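Local coordinates for protein ancestral D-type dye decolorizing peroxidase (Geotrichum candidum, PDB 7ANV) that probably uses a haem cofactor and hydrogen peroxide to oxidise dyes and other bulky organic substrates, at residues L257-N268 against L458-V466. Residues are numbered along the deposited sequence; the frame is centred on the assembly and turned at random.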
loop_
_atom_site.group_PDB
_atom_site.type_symbol
_atom_site.label_atom_id
_atom_site.label_comp_id
_atom_site.label_asym_id
_atom_site.label_seq_id
_atom_site.Cartn_x
_atom_site.Cartn_y
_atom_site.Cartn_z
ATOM N N LEU A 257 -1.024 12.114 -10.690
ATOM C CA LEU A 257 -1.004 13.130 -11.770
ATOM C C LEU A 257 -0.072 12.582 -12.855
ATOM O O LEU A 257 1.153 12.826 -12.819
ATOM C CB LEU A 257 -0.496 14.449 -11.184
ATOM C CG LEU A 257 -1.334 15.011 -10.036
ATOM C CD1 LEU A 257 -0.749 16.355 -9.599
ATOM C CD2 LEU A 257 -2.788 15.143 -10.409
ATOM N N VAL A 258 -0.638 11.754 -13.738
ATOM C CA VAL A 258 0.145 10.914 -14.679
ATOM C C VAL A 258 0.793 11.772 -15.762
ATOM O O VAL A 258 2.019 11.721 -15.960
ATOM C CB VAL A 258 -0.708 9.736 -15.186
ATOM C CG1 VAL A 258 0.048 8.884 -16.185
ATOM C CG2 VAL A 258 -1.131 8.880 -13.995
ATOM N N PRO A 259 0.067 12.667 -16.449
ATOM C CA PRO A 259 0.718 13.500 -17.461
ATOM C C PRO A 259 1.818 14.384 -16.856
ATOM O O PRO A 259 2.857 14.576 -17.518
ATOM C CB PRO A 259 -0.435 14.358 -18.015
ATOM C CG PRO A 259 -1.657 13.583 -17.677
ATOM C CD PRO A 259 -1.381 12.882 -16.366
ATOM N N GLU A 260 1.597 14.844 -15.619
ATOM C CA GLU A 260 2.571 15.690 -14.872
ATOM C C GLU A 260 3.833 14.870 -14.557
ATOM O O GLU A 260 4.951 15.362 -14.780
ATOM C CB GLU A 260 1.888 16.289 -13.642
ATOM C CG GLU A 260 0.839 17.315 -13.977
ATOM C CD GLU A 260 -0.559 16.801 -14.258
ATOM O OE1 GLU A 260 -0.763 15.545 -14.322
ATOM O OE2 GLU A 260 -1.470 17.647 -14.306
ATOM N N PHE A 261 3.682 13.627 -14.111
ATOM C CA PHE A 261 4.828 12.715 -13.887
ATOM C C PHE A 261 5.591 12.540 -15.206
ATOM O O PHE A 261 6.851 12.640 -15.275
ATOM C CB PHE A 261 4.301 11.398 -13.315
ATOM C CG PHE A 261 5.367 10.381 -13.043
ATOM C CD1 PHE A 261 6.087 10.424 -11.866
ATOM C CD2 PHE A 261 5.617 9.364 -13.934
ATOM C CE1 PHE A 261 7.076 9.490 -11.622
ATOM C CE2 PHE A 261 6.590 8.419 -13.677
ATOM C CZ PHE A 261 7.304 8.474 -12.510
ATOM N N ASN A 262 4.844 12.253 -16.270
ATOM C CA ASN A 262 5.449 11.997 -17.601
ATOM C C ASN A 262 6.202 13.246 -18.066
ATOM O O ASN A 262 7.283 13.105 -18.650
ATOM C CB ASN A 262 4.387 11.516 -18.589
ATOM C CG ASN A 262 4.076 10.055 -18.375
ATOM O OD1 ASN A 262 4.970 9.296 -17.978
ATOM N ND2 ASN A 262 2.849 9.668 -18.665
ATOM N N LYS A 263 5.625 14.425 -17.852
ATOM C CA LYS A 263 6.249 15.707 -18.256
ATOM C C LYS A 263 7.583 15.855 -17.531
ATOM O O LYS A 263 8.558 16.265 -18.154
ATOM C CB LYS A 263 5.313 16.859 -17.904
ATOM C CG LYS A 263 5.781 18.244 -18.294
ATOM C CD LYS A 263 4.720 19.289 -17.898
ATOM C CE LYS A 263 4.969 20.679 -18.442
ATOM N NZ LYS A 263 5.985 21.399 -17.642
ATOM N N PHE A 264 7.623 15.527 -16.247
ATOM C CA PHE A 264 8.870 15.597 -15.466
ATOM C C PHE A 264 9.936 14.669 -16.076
ATOM O O PHE A 264 11.115 15.079 -16.227
ATOM C CB PHE A 264 8.540 15.281 -14.016
ATOM C CG PHE A 264 9.747 15.421 -13.142
ATOM C CD1 PHE A 264 10.257 16.677 -12.873
ATOM C CD2 PHE A 264 10.432 14.311 -12.712
ATOM C CE1 PHE A 264 11.395 16.807 -12.098
ATOM C CE2 PHE A 264 11.539 14.445 -11.902
ATOM C CZ PHE A 264 12.029 15.695 -11.618
ATOM N N LEU A 265 9.580 13.416 -16.385
ATOM C CA LEU A 265 10.566 12.489 -16.990
ATOM C C LEU A 265 11.027 13.094 -18.324
ATOM O O LEU A 265 12.219 13.090 -18.601
ATOM C CB LEU A 265 9.943 11.108 -17.199
ATOM C CG LEU A 265 9.480 10.379 -15.936
ATOM C CD1 LEU A 265 9.036 8.989 -16.308
ATOM C CD2 LEU A 265 10.551 10.315 -14.868
ATOM N N GLU A 266 10.089 13.578 -19.128
ATOM C CA GLU A 266 10.353 14.080 -20.504
ATOM C C GLU A 266 11.328 15.251 -20.422
ATOM O O GLU A 266 12.234 15.358 -21.275
ATOM C CB GLU A 266 9.037 14.505 -21.183
ATOM C CG GLU A 266 8.127 13.323 -21.538
ATOM C CD GLU A 266 6.621 13.553 -21.769
ATOM O OE1 GLU A 266 6.083 14.679 -21.499
ATOM O OE2 GLU A 266 5.949 12.579 -22.205
ATOM N N GLU A 267 11.178 16.112 -19.419
ATOM C CA GLU A 267 12.018 17.339 -19.289
ATOM C C GLU A 267 13.384 17.026 -18.656
ATOM O O GLU A 267 14.250 17.915 -18.640
ATOM C CB GLU A 267 11.253 18.386 -18.484
ATOM C CG GLU A 267 10.080 18.955 -19.268
ATOM C CD GLU A 267 9.210 19.951 -18.509
ATOM O OE1 GLU A 267 9.290 20.001 -17.260
ATOM O OE2 GLU A 267 8.415 20.623 -19.158
ATOM N N ASN A 268 13.591 15.828 -18.115
ATOM C CA ASN A 268 14.787 15.555 -17.281
ATOM C C ASN A 268 15.499 14.283 -17.709
ATOM O O ASN A 268 15.927 13.501 -16.842
ATOM C CB ASN A 268 14.385 15.489 -15.813
ATOM C CG ASN A 268 14.028 16.868 -15.299
ATOM O OD1 ASN A 268 14.910 17.692 -15.073
ATOM N ND2 ASN A 268 12.746 17.150 -15.184
ATOM N N LEU A 458 18.294 16.700 -8.197
ATOM C CA LEU A 458 17.156 16.901 -9.091
ATOM C C LEU A 458 16.061 17.550 -8.239
ATOM O O LEU A 458 15.753 17.064 -7.153
ATOM C CB LEU A 458 16.839 15.512 -9.644
ATOM C CG LEU A 458 15.763 15.447 -10.707
ATOM C CD1 LEU A 458 16.215 16.126 -11.983
ATOM C CD2 LEU A 458 15.390 13.991 -10.942
ATOM N N SER A 459 15.645 18.743 -8.608
ATOM C CA SER A 459 14.547 19.445 -7.918
ATOM C C SER A 459 13.229 18.799 -8.349
ATOM O O SER A 459 12.989 18.761 -9.552
ATOM C CB SER A 459 14.603 20.900 -8.270
ATOM O OG SER A 459 13.592 21.587 -7.590
ATOM N N LEU A 460 12.415 18.286 -7.428
ATOM C CA LEU A 460 11.104 17.710 -7.820
ATOM C C LEU A 460 10.150 18.882 -7.991
ATOM O O LEU A 460 10.425 19.967 -7.476
ATOM C CB LEU A 460 10.664 16.683 -6.775
ATOM C CG LEU A 460 11.674 15.554 -6.592
ATOM C CD1 LEU A 460 11.385 14.680 -5.385
ATOM C CD2 LEU A 460 11.781 14.726 -7.865
ATOM N N PRO A 461 9.103 18.757 -8.830
ATOM C CA PRO A 461 8.139 19.843 -8.994
ATOM C C PRO A 461 7.474 20.208 -7.661
ATOM O O PRO A 461 7.289 19.356 -6.862
ATOM C CB PRO A 461 7.079 19.279 -9.943
ATOM C CG PRO A 461 7.781 18.135 -10.668
ATOM C CD PRO A 461 8.808 17.601 -9.684
ATOM N N THR A 462 7.089 21.479 -7.509
ATOM C CA THR A 462 6.277 21.981 -6.376
ATOM C C THR A 462 4.983 21.179 -6.309
ATOM O O THR A 462 4.592 20.786 -5.228
ATOM C CB THR A 462 5.946 23.469 -6.560
ATOM O OG1 THR A 462 7.142 24.094 -7.032
ATOM C CG2 THR A 462 5.440 24.096 -5.286
ATOM N N GLU A 463 4.363 20.933 -7.462
ATOM C CA GLU A 463 3.108 20.130 -7.560
ATOM C C GLU A 463 3.493 18.655 -7.362
ATOM O O GLU A 463 4.298 18.136 -8.156
ATOM C CB GLU A 463 2.442 20.374 -8.916
ATOM C CG GLU A 463 1.113 19.662 -9.128
ATOM C CD GLU A 463 0.518 19.884 -10.518
ATOM O OE1 GLU A 463 1.298 19.884 -11.495
ATOM O OE2 GLU A 463 -0.697 20.096 -10.627
ATOM N N LEU A 464 2.985 18.006 -6.326
ATOM C CA LEU A 464 3.310 16.578 -6.096
ATOM C C LEU A 464 2.813 15.735 -7.274
ATOM O O LEU A 464 1.803 16.085 -7.870
ATOM C CB LEU A 464 2.619 16.086 -4.823
ATOM C CG LEU A 464 2.959 16.853 -3.563
ATOM C CD1 LEU A 464 2.146 16.312 -2.408
ATOM C CD2 LEU A 464 4.454 16.798 -3.275
ATOM N N PHE A 465 3.395 14.564 -7.466
ATOM C CA PHE A 465 2.885 13.571 -8.440
ATOM C C PHE A 465 1.766 12.753 -7.822
ATOM O O PHE A 465 0.998 12.181 -8.559
ATOM C CB PHE A 465 3.969 12.581 -8.837
ATOM C CG PHE A 465 5.166 13.247 -9.448
ATOM C CD1 PHE A 465 5.005 14.140 -10.492
ATOM C CD2 PHE A 465 6.447 12.901 -9.020
ATOM C CE1 PHE A 465 6.116 14.764 -11.045
ATOM C CE2 PHE A 465 7.550 13.484 -9.613
ATOM C CZ PHE A 465 7.372 14.444 -10.595
ATOM N N VAL A 466 1.817 12.582 -6.513
ATOM C CA VAL A 466 0.845 11.785 -5.718
ATOM C C VAL A 466 0.235 12.717 -4.682
ATOM O O VAL A 466 0.995 13.380 -3.938
ATOM C CB VAL A 466 1.510 10.551 -5.091
ATOM C CG1 VAL A 466 0.545 9.858 -4.167
ATOM C CG2 VAL A 466 2.014 9.623 -6.183
#
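L257 and F465 join their backbones where helix 258-267 begins: L257 N donates to F465 O over 2.9 Å, a nearly straight bond (162°) just beyond the ends of strands 247-256 and 466-476. These are antiparallel neighbours in the second of the two four-stranded sheets of this dye-decolorizing peroxidase, whose domains belong to the dimeric alpha+beta barrel group. From there the loop before strand 466-476 runs along the helix, and an aromatic cluster of F261, F264 and F465 fills the interface. The flat F465 ring serves both helix phenylalanines. F261 stands edge-on over one of its faces in a T-shaped pair, planes at 85° and F261 CD1 3.8 Å from F465 CD2. F261, whose side chain lies about 8 Å from the haem, also stacks on F195, and V466 touches the haem itself. The rim of F465 carries CZ to within 3.6 Å of F264 CG, the two rings meeting obliquely. F264 points at the loop because its CG lies anti to the backbone N (chi1 -176°). P461, rigid and apolar, lays its CD over one face of the F264 ring in a CH-pi contact, 4.0 Å from the centroid; N268 ND2 sits over the opposite face, offset toward the rim, while L458 CD2 and S459 O come at the edge. With an alanine at F264, P461 and the methyls of L458 and L460 would probably lose their ring, and F465 would be left freer to turn. At the N-cap, L257 CD1 lies 3.1 Å from L464 O, a carbonyl oxygen buried without a hydrogen-bond partner, and also meets the aliphatic CG of E463. The carboxylates of E260 and E463 lie near each other without bonding, and E260 OE1 turns to T386 OG1 instead. N268, its amide both donor and acceptor, turns back on the helix: ND2 donates to F264 O at 2.8 Å, on a lone pair in the carbonyl plane, while OD1 rests against L458 CD1.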